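Local coordinates for putative permease protein, ABC transporter (Porphyromonas gingivalis, PDB 3IS6), which is the MacB-like periplasmic core domain of a putative ABC-transporter permease and probably takes part in transmembrane transport, at residues His11-Ile16 and Gly53-Thr58; Gln48-Gly53 and Gln203-Asp208; Ala57-Leu62 and Glu169-Trp174; Gly144-Leu149 and Asp158-Ile163; Thr164-Glu169 and Asp178-Tyr183. All coordinates share one frame; numbering follows the deposited sequence.

Contact 1. Residues His11-Ile16 and Gly53-Thr58; sequences HDRICI and GVELAT
A single salt bridge carries all of the contact between Arg13 and Glu55, although it joins two residues whose backbones lie far apart: the CA atoms of Arg13 and Glu55 are 9.5 Å from each other. Arg13 NH1 donates to Glu55 OE1 over 2.7 Å, with an N-H...O angle of 144°. The approach is end-on to the guanidinium edge, OE1 sitting almost in the plane of that group, whereas NH1 reaches the carboxylate on its syn side but 28° above the carboxylate plane. OE1 thus keeps to the donor's plane, but the bond is bent at the hydrogen and tilted at the acceptor.

Both side chains have to span the gap. Glu55 does so as an extended arm, its CG anti to the backbone N (chi1 -158°). Arg13 instead bends at chi3, which turns the guanidinium toward the carboxylate. The two ends of the pair are shared: Glu55 OE2 forms a second salt bridge with Arg185, and Arg13 NH1 also donates to the carbonyl O of Leu186. A carboxylate between two arginines probably stays ionised.

Glu55 and Leu56 form a classic beta bulge opposite Arg185. Strand 181-186 pairs antiparallel with both strand 14-23 and strand 54-70, so the salt bridge spans this middle strand near the beginnings of its two neighbours.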
# COMPACT_ATOMS: atom_id res chain seq x y z
N HIS A 11 -14.68 27.68 5.67
CA HIS A 11 -15.44 26.61 5.07
C HIS A 11 -16.15 26.99 3.81
O HIS A 11 -16.41 26.20 2.97
CB HIS A 11 -16.38 25.98 6.06
CG HIS A 11 -17.57 26.80 6.35
ND1 HIS A 11 -17.55 27.84 7.24
CD2 HIS A 11 -18.83 26.75 5.87
CE1 HIS A 11 -18.74 28.39 7.29
NE2 HIS A 11 -19.53 27.75 6.46
N ASP A 12 -16.43 28.27 3.71
CA ASP A 12 -17.03 28.86 2.56
C ASP A 12 -16.11 28.77 1.36
O ASP A 12 -16.55 28.87 0.27
CB ASP A 12 -17.41 30.29 2.87
CG ASP A 12 -16.35 31.01 3.68
OD1 ASP A 12 -16.17 30.72 4.87
OD2 ASP A 12 -15.67 31.86 3.10
N ARG A 13 -14.83 28.61 1.59
CA ARG A 13 -13.84 28.53 0.52
C ARG A 13 -13.27 27.14 0.22
O ARG A 13 -12.36 27.01 -0.54
CB ARG A 13 -12.71 29.52 0.77
CG ARG A 13 -13.15 30.94 0.74
CD ARG A 13 -11.99 31.89 0.80
NE ARG A 13 -11.58 32.21 2.14
CZ ARG A 13 -10.35 32.08 2.56
NH1 ARG A 13 -9.44 31.62 1.76
NH2 ARG A 13 -10.03 32.39 3.79
N ILE A 14 -13.80 26.11 0.85
CA ILE A 14 -13.32 24.77 0.60
C ILE A 14 -14.11 24.07 -0.48
O ILE A 14 -15.29 24.07 -0.45
CB ILE A 14 -13.37 23.92 1.86
CG1 ILE A 14 -12.62 24.58 2.98
CG2 ILE A 14 -12.85 22.56 1.59
CD1 ILE A 14 -12.77 23.92 4.26
N CYS A 15 -13.40 23.47 -1.40
CA CYS A 15 -13.93 22.68 -2.48
C CYS A 15 -13.33 21.28 -2.46
O CYS A 15 -12.34 21.06 -1.85
CB CYS A 15 -13.59 23.32 -3.81
SG CYS A 15 -14.23 24.94 -4.10
N ILE A 16 -13.96 20.35 -3.15
CA ILE A 16 -13.39 19.07 -3.44
C ILE A 16 -13.26 18.95 -4.94
O ILE A 16 -13.90 19.66 -5.66
CB ILE A 16 -14.19 17.87 -2.89
CG1 ILE A 16 -15.59 17.80 -3.45
CG2 ILE A 16 -14.24 17.88 -1.41
CD1 ILE A 16 -16.17 16.41 -3.48
N GLY A 53 -4.48 30.86 -7.39
CA GLY A 53 -5.63 31.10 -6.57
C GLY A 53 -5.98 30.00 -5.61
O GLY A 53 -6.97 30.08 -4.96
N VAL A 54 -5.14 28.99 -5.50
CA VAL A 54 -5.35 27.94 -4.52
C VAL A 54 -4.53 28.26 -3.31
O VAL A 54 -3.35 28.37 -3.40
CB VAL A 54 -4.87 26.63 -5.09
CG1 VAL A 54 -4.87 25.57 -4.07
CG2 VAL A 54 -5.70 26.26 -6.21
N GLU A 55 -5.16 28.50 -2.18
CA GLU A 55 -4.47 28.67 -0.94
C GLU A 55 -3.80 27.43 -0.37
O GLU A 55 -2.69 27.46 0.07
CB GLU A 55 -5.44 29.19 0.08
CG GLU A 55 -4.84 29.88 1.21
CD GLU A 55 -5.85 30.59 2.07
OE1 GLU A 55 -6.75 31.23 1.53
OE2 GLU A 55 -5.72 30.52 3.29
N LEU A 56 -4.54 26.34 -0.33
CA LEU A 56 -4.04 25.12 0.21
C LEU A 56 -4.76 23.96 -0.45
O LEU A 56 -5.92 24.08 -0.72
CB LEU A 56 -4.28 25.12 1.70
CG LEU A 56 -3.83 23.95 2.57
CD1 LEU A 56 -2.35 23.97 2.66
CD2 LEU A 56 -4.41 23.98 3.92
N ALA A 57 -4.07 22.86 -0.69
CA ALA A 57 -4.68 21.61 -1.10
C ALA A 57 -4.13 20.44 -0.31
O ALA A 57 -3.00 20.41 0.02
CB ALA A 57 -4.51 21.38 -2.50
N THR A 58 -4.97 19.47 -0.03
CA THR A 58 -4.58 18.29 0.70
C THR A 58 -5.39 17.08 0.27
O THR A 58 -6.41 17.23 -0.31
CB THR A 58 -4.59 18.53 2.22
OG1 THR A 58 -3.78 17.56 2.86
CG2 THR A 58 -5.96 18.47 2.81

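Contact 2. Residues Gln48-Gly53 and Gln203-Asp208; sequences QEEIPG and QKRHQD
Two helices end at this contact, helix 43-50 at Glu50 and helix 196-206 at His206, and in each the next residue, Ile51 or Gln207, is the first to leave helical backbone angles. The closest CA atoms, those of Glu50 and Arg205, stand 10.6 Å apart, a gap that long side chains bridge. Within the second segment Gln207 N still reaches back to Gln203 O at 3.0 Å, a final helical bond before the chain turns away.

Glu50 is the residue that both partners meet. Its chain runs straight out beyond CG, and each carboxylate oxygen meets a different partner, Arg205 for OE1 and His206 for OE2. The salt bridge from OE1 to Arg205 NH1, near the edge of the guanidinium, is doubtful in its details, because the modelled separation is too short to be trusted and the placement of both atoms is unsure; the pairing of charges is nevertheless reasonable. OE2 lies at the edge of the His206 ring, near its plane, 2.9 Å from CE1, with the carboxylate and ring planes only 22° apart. The ring has another partner: His206 ND1 is hydrogen-bonded to Met202 O, one turn earlier in the helix. A nearby carboxylate would tend to favour a positive imidazole.

Around this surface contact, Ile51 packs on Ala198 and Leu199 of helix 196-206 and Glu50 touches Met202 of the same helix, while His206 stacks on Trp174 and so joins the end of helix 196-206 to the loop that follows helix 168-171.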
# COMPACT_ATOMS: atom_id res chain seq x y z
N GLN A 48 -1.92 22.32 -5.71
CA GLN A 48 -1.34 23.34 -4.88
C GLN A 48 -0.14 24.00 -5.52
O GLN A 48 0.03 25.18 -5.42
CB GLN A 48 -0.91 22.81 -3.53
CG GLN A 48 -0.63 23.91 -2.57
CD GLN A 48 -0.46 23.46 -1.18
OE1 GLN A 48 -1.21 22.67 -0.69
NE2 GLN A 48 0.52 23.99 -0.53
N GLU A 49 0.70 23.20 -6.12
CA GLU A 49 1.86 23.70 -6.82
C GLU A 49 1.54 24.51 -8.06
O GLU A 49 2.17 25.49 -8.30
CB GLU A 49 2.84 22.58 -7.10
N GLU A 50 0.58 24.06 -8.85
CA GLU A 50 0.36 24.61 -10.17
C GLU A 50 -0.83 25.52 -10.43
O GLU A 50 -0.85 26.18 -11.43
CB GLU A 50 0.34 23.47 -11.18
CG GLU A 50 1.60 22.70 -11.21
CD GLU A 50 1.60 21.54 -12.15
OE1 GLU A 50 0.74 21.47 -13.02
OE2 GLU A 50 2.47 20.69 -12.03
N ILE A 51 -1.83 25.55 -9.58
CA ILE A 51 -3.03 26.26 -9.92
C ILE A 51 -3.16 27.55 -9.16
O ILE A 51 -3.11 27.57 -7.96
CB ILE A 51 -4.25 25.41 -9.66
CG1 ILE A 51 -4.16 24.11 -10.44
CG2 ILE A 51 -5.47 26.15 -10.01
CD1 ILE A 51 -4.52 24.23 -11.82
N PRO A 52 -3.32 28.64 -9.89
CA PRO A 52 -3.37 29.97 -9.31
C PRO A 52 -4.60 30.17 -8.49
O PRO A 52 -5.63 29.73 -8.86
CB PRO A 52 -3.48 30.84 -10.56
CG PRO A 52 -4.18 30.05 -11.49
CD PRO A 52 -3.64 28.68 -11.31
N GLY A 53 -4.48 30.86 -7.39
CA GLY A 53 -5.63 31.10 -6.57
C GLY A 53 -5.98 30.00 -5.61
O GLY A 53 -6.97 30.08 -4.96
N GLN A 203 -3.87 18.71 -16.16
CA GLN A 203 -4.16 17.32 -16.45
C GLN A 203 -3.36 16.82 -17.63
O GLN A 203 -2.86 15.74 -17.62
CB GLN A 203 -5.63 17.17 -16.75
CG GLN A 203 -6.10 15.77 -17.00
CD GLN A 203 -7.55 15.67 -17.47
OE1 GLN A 203 -8.09 14.60 -17.63
NE2 GLN A 203 -8.16 16.80 -17.68
N LYS A 204 -3.26 17.64 -18.65
CA LYS A 204 -2.51 17.33 -19.85
C LYS A 204 -1.01 17.15 -19.59
O LYS A 204 -0.38 16.33 -20.19
CB LYS A 204 -2.77 18.40 -20.90
CG LYS A 204 -4.15 18.34 -21.49
CD LYS A 204 -4.47 19.53 -22.33
CE LYS A 204 -5.72 19.33 -23.16
NZ LYS A 204 -5.90 20.45 -24.11
N ARG A 205 -0.47 17.95 -18.70
CA ARG A 205 0.91 17.85 -18.30
C ARG A 205 1.24 16.54 -17.63
O ARG A 205 2.32 16.04 -17.79
CB ARG A 205 1.25 18.93 -17.30
CG ARG A 205 1.80 20.19 -17.84
CD ARG A 205 1.99 21.15 -16.70
NE ARG A 205 1.15 22.30 -16.87
CZ ARG A 205 0.36 22.83 -15.97
NH1 ARG A 205 0.24 22.34 -14.76
NH2 ARG A 205 -0.34 23.86 -16.30
N HIS A 206 0.34 16.01 -16.82
CA HIS A 206 0.69 14.89 -16.00
C HIS A 206 0.13 13.56 -16.38
O HIS A 206 0.58 12.57 -15.90
CB HIS A 206 0.23 15.13 -14.60
CG HIS A 206 0.98 16.19 -13.89
ND1 HIS A 206 0.60 17.50 -13.90
CD2 HIS A 206 2.07 16.12 -13.11
CE1 HIS A 206 1.42 18.20 -13.16
NE2 HIS A 206 2.33 17.39 -12.67
N GLN A 207 -0.89 13.53 -17.20
CA GLN A 207 -1.64 12.33 -17.41
C GLN A 207 -1.47 11.79 -18.81
O GLN A 207 -1.67 12.49 -19.76
CB GLN A 207 -3.12 12.62 -17.16
CG GLN A 207 -3.96 11.42 -16.96
CD GLN A 207 -5.38 11.76 -16.70
OE1 GLN A 207 -6.06 12.30 -17.53
NE2 GLN A 207 -5.84 11.44 -15.51
N ASP A 208 -1.13 10.54 -18.94
CA ASP A 208 -1.01 10.00 -20.27
C ASP A 208 -2.41 9.81 -20.76
O ASP A 208 -3.17 9.13 -20.14
CB ASP A 208 -0.28 8.66 -20.24

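Contact 3. Residues Ala57-Leu62 and Glu169-Trp174; sequences ATRTTL and ESLNNW
Strand-to-helix packing in the MacB-like periplasmic core domain brings Arg59, on strand 54-70, across the side chain of Leu171 at the end of the short helix 168-171. The two side chains cross at about a right angle. Leu171 lays its CD2 methyl over one face of the guanidinium, 3.7 Å above the plane and displaced toward the rim, while the carbonyl O of the same residue sits at the edge, in the plane. One residue thus meets Arg59 twice, with an apolar group on the flat face and a polar atom at the N-H rim.

The arginine leaves its strand with CG between the backbone N and the carbonyl carbon (chi1 63°), then runs extended from CG to NE, long enough to cover the 9.6 Å between the CA atoms of Arg59 and Leu171. Its strongest polar partner is Glu84, which forms a salt bridge with NE and probably fixes the guanidinium's rotation. NH1 is also bonded to the carbonyl O of Gly41, and the side chain touches Ala44 and Pro45 of helix 43-50.

The hydrogen bond to the helix end is weak: Arg59 NH1 lies 2.9 Å from Leu171 O, with an N-H...O angle of 128°.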
# COMPACT_ATOMS: atom_id res chain seq x y z
N ALA A 57 -4.07 22.86 -0.69
CA ALA A 57 -4.68 21.61 -1.10
C ALA A 57 -4.13 20.44 -0.31
O ALA A 57 -3.00 20.41 0.02
CB ALA A 57 -4.51 21.38 -2.50
N THR A 58 -4.97 19.47 -0.03
CA THR A 58 -4.58 18.29 0.70
C THR A 58 -5.39 17.08 0.27
O THR A 58 -6.41 17.23 -0.31
CB THR A 58 -4.59 18.53 2.22
OG1 THR A 58 -3.78 17.56 2.86
CG2 THR A 58 -5.96 18.47 2.81
N ARG A 59 -4.90 15.89 0.58
CA ARG A 59 -5.50 14.65 0.17
C ARG A 59 -5.70 13.69 1.34
O ARG A 59 -4.92 13.65 2.22
CB ARG A 59 -4.67 13.99 -0.91
CG ARG A 59 -3.27 13.59 -0.50
CD ARG A 59 -2.41 13.19 -1.65
NE ARG A 59 -1.00 13.36 -1.35
CZ ARG A 59 -0.00 12.92 -2.08
NH1 ARG A 59 -0.20 12.25 -3.19
NH2 ARG A 59 1.22 13.15 -1.69
N THR A 60 -6.77 12.93 1.30
CA THR A 60 -7.00 11.84 2.21
C THR A 60 -7.43 10.57 1.48
O THR A 60 -7.90 10.63 0.39
CB THR A 60 -8.06 12.19 3.27
OG1 THR A 60 -9.32 12.32 2.65
CG2 THR A 60 -7.75 13.45 3.96
N THR A 61 -7.22 9.42 2.09
CA THR A 61 -7.86 8.20 1.68
C THR A 61 -8.32 7.37 2.88
O THR A 61 -7.59 7.17 3.79
CB THR A 61 -7.00 7.39 0.69
OG1 THR A 61 -7.73 6.27 0.22
CG2 THR A 61 -5.75 6.91 1.30
N LEU A 62 -9.55 6.90 2.84
CA LEU A 62 -10.10 6.16 3.94
C LEU A 62 -9.70 4.72 3.87
O LEU A 62 -9.88 4.11 2.88
CB LEU A 62 -11.61 6.21 3.88
CG LEU A 62 -12.36 5.41 4.92
CD1 LEU A 62 -12.28 6.03 6.24
CD2 LEU A 62 -13.76 5.22 4.54
N GLU A 169 3.93 4.84 -5.84
CA GLU A 169 3.24 4.75 -7.10
C GLU A 169 1.80 5.27 -6.98
O GLU A 169 1.33 5.91 -7.86
CB GLU A 169 3.23 3.32 -7.62
N SER A 170 1.11 4.95 -5.90
CA SER A 170 -0.24 5.44 -5.70
C SER A 170 -0.29 6.94 -5.52
O SER A 170 -1.11 7.60 -6.09
CB SER A 170 -0.86 4.76 -4.52
OG SER A 170 -2.23 5.00 -4.46
N LEU A 171 0.61 7.46 -4.71
CA LEU A 171 0.67 8.85 -4.39
C LEU A 171 0.93 9.70 -5.61
O LEU A 171 0.54 10.83 -5.66
CB LEU A 171 1.68 9.13 -3.29
CG LEU A 171 1.37 8.54 -1.92
CD1 LEU A 171 2.43 8.82 -0.95
CD2 LEU A 171 0.11 9.05 -1.39
N ASN A 172 1.62 9.15 -6.58
CA ASN A 172 2.00 9.88 -7.76
C ASN A 172 1.16 9.57 -8.98
O ASN A 172 1.40 10.08 -10.02
CB ASN A 172 3.45 9.61 -8.09
CG ASN A 172 4.39 10.22 -7.10
OD1 ASN A 172 5.38 9.63 -6.72
ND2 ASN A 172 4.08 11.42 -6.67
N ASN A 173 0.20 8.70 -8.82
CA ASN A 173 -0.63 8.24 -9.90
C ASN A 173 -1.65 9.26 -10.42
O ASN A 173 -2.15 10.05 -9.67
CB ASN A 173 -1.30 6.96 -9.48
CG ASN A 173 -2.14 6.37 -10.53
OD1 ASN A 173 -1.71 6.17 -11.63
ND2 ASN A 173 -3.34 6.07 -10.20
N TRP A 174 -1.89 9.23 -11.71
CA TRP A 174 -2.91 10.01 -12.36
C TRP A 174 -3.96 9.17 -13.10
O TRP A 174 -4.92 9.68 -13.57
CB TRP A 174 -2.31 11.05 -13.29
CG TRP A 174 -1.62 12.16 -12.58
CD1 TRP A 174 -0.43 12.11 -12.00
CD2 TRP A 174 -2.10 13.48 -12.39
NE1 TRP A 174 -0.11 13.30 -11.46
CE2 TRP A 174 -1.13 14.17 -11.68
CE3 TRP A 174 -3.25 14.16 -12.76
CZ2 TRP A 174 -1.28 15.47 -11.33
CZ3 TRP A 174 -3.39 15.44 -12.41
CH2 TRP A 174 -2.42 16.10 -11.71

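Contact 4. Residues Gly144-Leu149 and Asp158-Ile163; sequences GVFEDL and DMLLPI
Phe146 and Leu160 meet by apolar packing, and the most definite part of it is a CH-pi contact. The CD1 methyl of Leu160 lies over one face of the Phe146 ring, 4.1 Å from the ring centroid and 20° off the normal. It is displaced toward the CE2 side, where Phe146 CE2 and Leu160 CD1 are 3.8 Å apart. Leu160 CG backs up this methyl, also near CE2 of the ring. The ring owes its place to chi1 of 64°, with CG lodged between the backbone N and the carbonyl carbon, which swings the phenyl group across toward strand 159-162.

The polar approach is slighter. The carbonyl O of Asp158 lies 3.9 Å from Phe146 CZ, reaching the ring obliquely. The carboxylate of Asp158 is engaged elsewhere, its OD2 accepting from the backbone N of Lys79.

Further apolar neighbours pack on the pair: Phe146 also touches Leu111, Val93 and Leu95, and Leu160 touches Leu81. Strand 109-113 lies between the two segments in the sheet, parallel to strand 140-146 and antiparallel to strand 159-162. The aromatic and the leucine thus reach over an intervening strand, the kind of face packing found in the hydrophobic core of a mixed beta sheet.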
# COMPACT_ATOMS: atom_id res chain seq x y z
N GLY A 144 -0.30 11.47 19.32
CA GLY A 144 -1.18 12.56 19.64
C GLY A 144 -2.60 12.14 19.84
O GLY A 144 -2.98 11.10 19.42
N VAL A 145 -3.38 13.00 20.46
CA VAL A 145 -4.80 12.83 20.58
C VAL A 145 -5.50 14.07 20.07
O VAL A 145 -5.22 15.14 20.51
CB VAL A 145 -5.21 12.59 21.99
CG1 VAL A 145 -6.65 12.41 22.09
CG2 VAL A 145 -4.49 11.44 22.55
N PHE A 146 -6.41 13.90 19.14
CA PHE A 146 -7.09 15.01 18.51
C PHE A 146 -8.53 15.14 18.95
O PHE A 146 -9.17 14.19 19.24
CB PHE A 146 -6.98 14.99 16.99
CG PHE A 146 -7.66 13.81 16.33
CD1 PHE A 146 -8.95 13.89 15.89
CD2 PHE A 146 -6.99 12.65 16.14
CE1 PHE A 146 -9.56 12.83 15.29
CE2 PHE A 146 -7.60 11.60 15.55
CZ PHE A 146 -8.88 11.69 15.13
N GLU A 147 -8.99 16.36 18.99
CA GLU A 147 -10.34 16.70 19.33
C GLU A 147 -11.25 16.04 18.31
O GLU A 147 -10.99 16.12 17.16
CB GLU A 147 -10.46 18.18 19.12
CG GLU A 147 -11.02 18.95 20.19
CD GLU A 147 -11.50 20.30 19.72
OE1 GLU A 147 -12.68 20.45 19.38
OE2 GLU A 147 -10.69 21.21 19.68
N ASP A 148 -12.34 15.45 18.75
CA ASP A 148 -13.17 14.68 17.86
C ASP A 148 -13.59 15.58 16.72
O ASP A 148 -13.88 16.72 16.89
CB ASP A 148 -14.42 14.18 18.54
CG ASP A 148 -14.16 13.15 19.58
OD1 ASP A 148 -13.16 12.44 19.54
OD2 ASP A 148 -14.99 13.03 20.45
N LEU A 149 -13.61 15.02 15.54
CA LEU A 149 -14.05 15.72 14.38
C LEU A 149 -15.56 15.95 14.50
O LEU A 149 -16.24 15.24 15.15
CB LEU A 149 -13.73 14.93 13.14
CG LEU A 149 -12.28 14.77 12.78
CD1 LEU A 149 -12.09 13.70 11.81
CD2 LEU A 149 -11.72 16.01 12.26
N ASP A 158 -11.61 7.71 13.65
CA ASP A 158 -11.04 7.39 14.94
C ASP A 158 -9.51 7.51 15.05
O ASP A 158 -9.00 7.86 16.06
CB ASP A 158 -11.51 6.03 15.42
CG ASP A 158 -13.01 5.86 15.32
OD1 ASP A 158 -13.72 6.84 15.55
OD2 ASP A 158 -13.48 4.77 14.97
N MSE A 159 -8.82 7.13 14.00
CA MSE A 159 -7.37 7.13 13.96
C MSE A 159 -6.88 7.74 12.67
O MSE A 159 -7.40 7.48 11.64
CB MSE A 159 -6.85 5.70 14.10
CG MSE A 159 -5.36 5.46 13.86
SE MSE A 159 -4.71 3.69 14.47
CE MSE A 159 -5.28 2.70 13.02
N LEU A 160 -5.83 8.52 12.75
CA LEU A 160 -5.22 9.11 11.59
C LEU A 160 -3.80 8.60 11.41
O LEU A 160 -3.06 8.58 12.33
CB LEU A 160 -5.20 10.62 11.70
CG LEU A 160 -6.50 11.41 11.72
CD1 LEU A 160 -6.32 12.82 12.14
CD2 LEU A 160 -7.18 11.32 10.42
N LEU A 161 -3.46 8.21 10.20
CA LEU A 161 -2.15 7.73 9.85
C LEU A 161 -1.62 8.54 8.69
O LEU A 161 -2.37 9.05 7.95
CB LEU A 161 -2.22 6.29 9.43
CG LEU A 161 -2.37 5.23 10.49
CD1 LEU A 161 -2.67 3.92 9.90
CD2 LEU A 161 -1.18 5.14 11.32
N PRO A 162 -0.33 8.65 8.53
CA PRO A 162 0.19 9.42 7.43
C PRO A 162 -0.12 8.81 6.08
O PRO A 162 -0.08 7.63 5.90
CB PRO A 162 1.68 9.45 7.69
CG PRO A 162 1.84 9.07 8.99
CD PRO A 162 0.77 8.14 9.34
N ILE A 163 -0.40 9.67 5.13
CA ILE A 163 -0.74 9.29 3.79
C ILE A 163 0.40 8.57 3.11
O ILE A 163 0.20 7.80 2.24
CB ILE A 163 -1.28 10.43 2.94
CG1 ILE A 163 -2.28 9.88 1.96
CG2 ILE A 163 -0.22 11.14 2.23
CD1 ILE A 163 -3.21 10.83 1.52

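Contact 5. Residues Thr164-Glu169 and Asp178-Tyr183; sequences TWMPAE and DRYIAY
Just before helix 168-171, whose N-cap position is taken by Pro167, the selenomethionine Met166 meets the residues leading into strand 181-186. Arg179 and Tyr180 here form a classic beta bulge opposite Val39, and both leave the backbone toward the segment that holds Met166. The terminal methyl does most of the touching. Met166 CE is 3.3 Å from Tyr180 OH and 3.7 Å from Arg179 CD. It stands obliquely to the tyrosine ring, while SE sits over the centre of one face of the Arg179 guanidinium, 4.3 Å above its plane. Bends at chi2 (-74°) and chi3 (-66°) bring SE and CE to these two partners. CB and CG of Met166 also lie near the phenol oxygen.

The polar ends look to other partners. Tyr180 OH is hydrogen-bonded to Ser170 OG, and Arg179 NE to Thr61 OG1. From the second subunit, Met239 packs on Met166 and Pro234 on Arg179, so the contact borders the dimer interface.

Met166 offers its partners an apolar, polarisable surface and takes no hydrogen bond from them. The fit probably rests mainly on van der Waals packing, while Thr61 and Ser170 probably set the directions of the guanidinium and the phenol.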
# COMPACT_ATOMS: atom_id res chain seq x y z
N THR A 164 1.60 8.78 3.63
CA THR A 164 2.83 8.20 3.12
C THR A 164 2.89 6.70 3.37
O THR A 164 3.76 6.06 2.93
CB THR A 164 4.09 8.88 3.66
OG1 THR A 164 3.97 9.09 5.05
CG2 THR A 164 4.29 10.17 3.01
N TRP A 165 1.94 6.16 4.08
CA TRP A 165 1.81 4.73 4.18
C TRP A 165 1.53 4.16 2.82
O TRP A 165 1.83 3.05 2.56
CB TRP A 165 0.70 4.33 5.12
CG TRP A 165 1.11 4.19 6.51
CD1 TRP A 165 1.87 5.01 7.21
CD2 TRP A 165 0.75 3.15 7.38
NE1 TRP A 165 2.03 4.57 8.46
CE2 TRP A 165 1.34 3.41 8.60
CE3 TRP A 165 -0.02 2.01 7.25
CZ2 TRP A 165 1.20 2.59 9.66
CZ3 TRP A 165 -0.16 1.20 8.31
CH2 TRP A 165 0.44 1.49 9.50
N MSE A 166 0.91 4.93 1.97
CA MSE A 166 0.58 4.48 0.64
C MSE A 166 1.84 4.41 -0.23
O MSE A 166 2.71 5.21 -0.10
CB MSE A 166 -0.48 5.37 -0.01
CG MSE A 166 -1.83 5.38 0.65
SE MSE A 166 -2.86 3.82 0.39
CE MSE A 166 -3.14 3.95 -1.39
N PRO A 167 1.86 3.49 -1.16
CA PRO A 167 3.00 3.34 -2.03
C PRO A 167 3.20 4.57 -2.88
O PRO A 167 2.26 5.23 -3.22
CB PRO A 167 2.54 2.21 -2.92
CG PRO A 167 1.68 1.48 -2.17
CD PRO A 167 0.95 2.37 -1.29
N ALA A 168 4.45 4.85 -3.21
CA ALA A 168 4.79 6.03 -3.96
C ALA A 168 4.12 6.01 -5.29
O ALA A 168 3.78 7.03 -5.80
CB ALA A 168 6.25 6.19 -4.12
N GLU A 169 3.93 4.84 -5.84
CA GLU A 169 3.24 4.75 -7.10
C GLU A 169 1.80 5.27 -6.98
O GLU A 169 1.33 5.91 -7.86
CB GLU A 169 3.23 3.32 -7.62
N ASP A 178 -8.91 5.70 -8.07
CA ASP A 178 -9.45 6.97 -7.66
C ASP A 178 -9.93 6.85 -6.22
O ASP A 178 -11.08 6.92 -5.97
CB ASP A 178 -10.68 7.34 -8.50
CG ASP A 178 -10.46 7.17 -9.99
OD1 ASP A 178 -9.75 7.98 -10.56
OD2 ASP A 178 -11.03 6.26 -10.59
N ARG A 179 -9.03 6.63 -5.30
CA ARG A 179 -9.38 6.41 -3.92
C ARG A 179 -9.14 7.57 -2.96
O ARG A 179 -9.36 7.41 -1.81
CB ARG A 179 -8.67 5.17 -3.41
CG ARG A 179 -7.19 5.32 -3.23
CD ARG A 179 -6.60 4.10 -2.61
NE ARG A 179 -7.01 3.97 -1.25
CZ ARG A 179 -6.94 2.87 -0.53
NH1 ARG A 179 -6.45 1.78 -1.04
NH2 ARG A 179 -7.35 2.89 0.70
N TYR A 180 -8.69 8.70 -3.46
CA TYR A 180 -8.36 9.86 -2.65
C TYR A 180 -9.39 10.98 -2.76
O TYR A 180 -9.92 11.22 -3.79
CB TYR A 180 -7.00 10.44 -3.05
CG TYR A 180 -5.82 9.53 -2.91
CD1 TYR A 180 -4.98 9.62 -1.86
CD2 TYR A 180 -5.54 8.58 -3.86
CE1 TYR A 180 -3.91 8.77 -1.72
CE2 TYR A 180 -4.48 7.75 -3.74
CZ TYR A 180 -3.67 7.85 -2.67
OH TYR A 180 -2.62 7.02 -2.56
N ILE A 181 -9.61 11.69 -1.69
CA ILE A 181 -10.42 12.86 -1.75
C ILE A 181 -9.48 14.04 -1.69
O ILE A 181 -8.63 14.11 -0.86
CB ILE A 181 -11.37 12.97 -0.59
CG1 ILE A 181 -12.28 11.76 -0.50
CG2 ILE A 181 -12.18 14.17 -0.72
CD1 ILE A 181 -13.09 11.75 0.66
N ALA A 182 -9.65 14.96 -2.60
CA ALA A 182 -8.78 16.10 -2.65
C ALA A 182 -9.55 17.34 -2.28
O ALA A 182 -10.48 17.68 -2.92
CB ALA A 182 -8.24 16.24 -3.99
N TYR A 183 -9.10 17.99 -1.23
CA TYR A 183 -9.70 19.18 -0.73
C TYR A 183 -8.84 20.36 -1.10
O TYR A 183 -7.66 20.34 -0.94
CB TYR A 183 -9.83 19.11 0.77
CG TYR A 183 -10.65 17.97 1.33
CD1 TYR A 183 -12.01 18.05 1.43
CD2 TYR A 183 -10.05 16.80 1.75
CE1 TYR A 183 -12.72 17.04 1.95
CE2 TYR A 183 -10.78 15.78 2.26
CZ TYR A 183 -12.11 15.91 2.36
OH TYR A 183 -12.82 14.89 2.87

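In the fold
Contacts 1, 3, 4 and 5 reach one mixed sheet, which gathers distant pieces of chain, while contact 2 joins helices 43-50 and 196-206. Contacts 1 and 3 both use strand 54-70 and share Ala57 and Thr58, with centres 16 Å apart. Contacts 3 and 5 nearly coincide, only 2 Å between centres, and share helix 168-171. Contact 2 closes the longest loop, and contacts 3, 4 and 5 are all nested within it. It touches contact 1 through Gln48 and Ala57 and contact 3 through Gln207 and Trp174. Contacts 2 and 4 lie 29 Å apart on opposite sides of the chain's centre. Strand 54-70 is thus common to contacts 1 and 3, and contact 5 borders the second subunit.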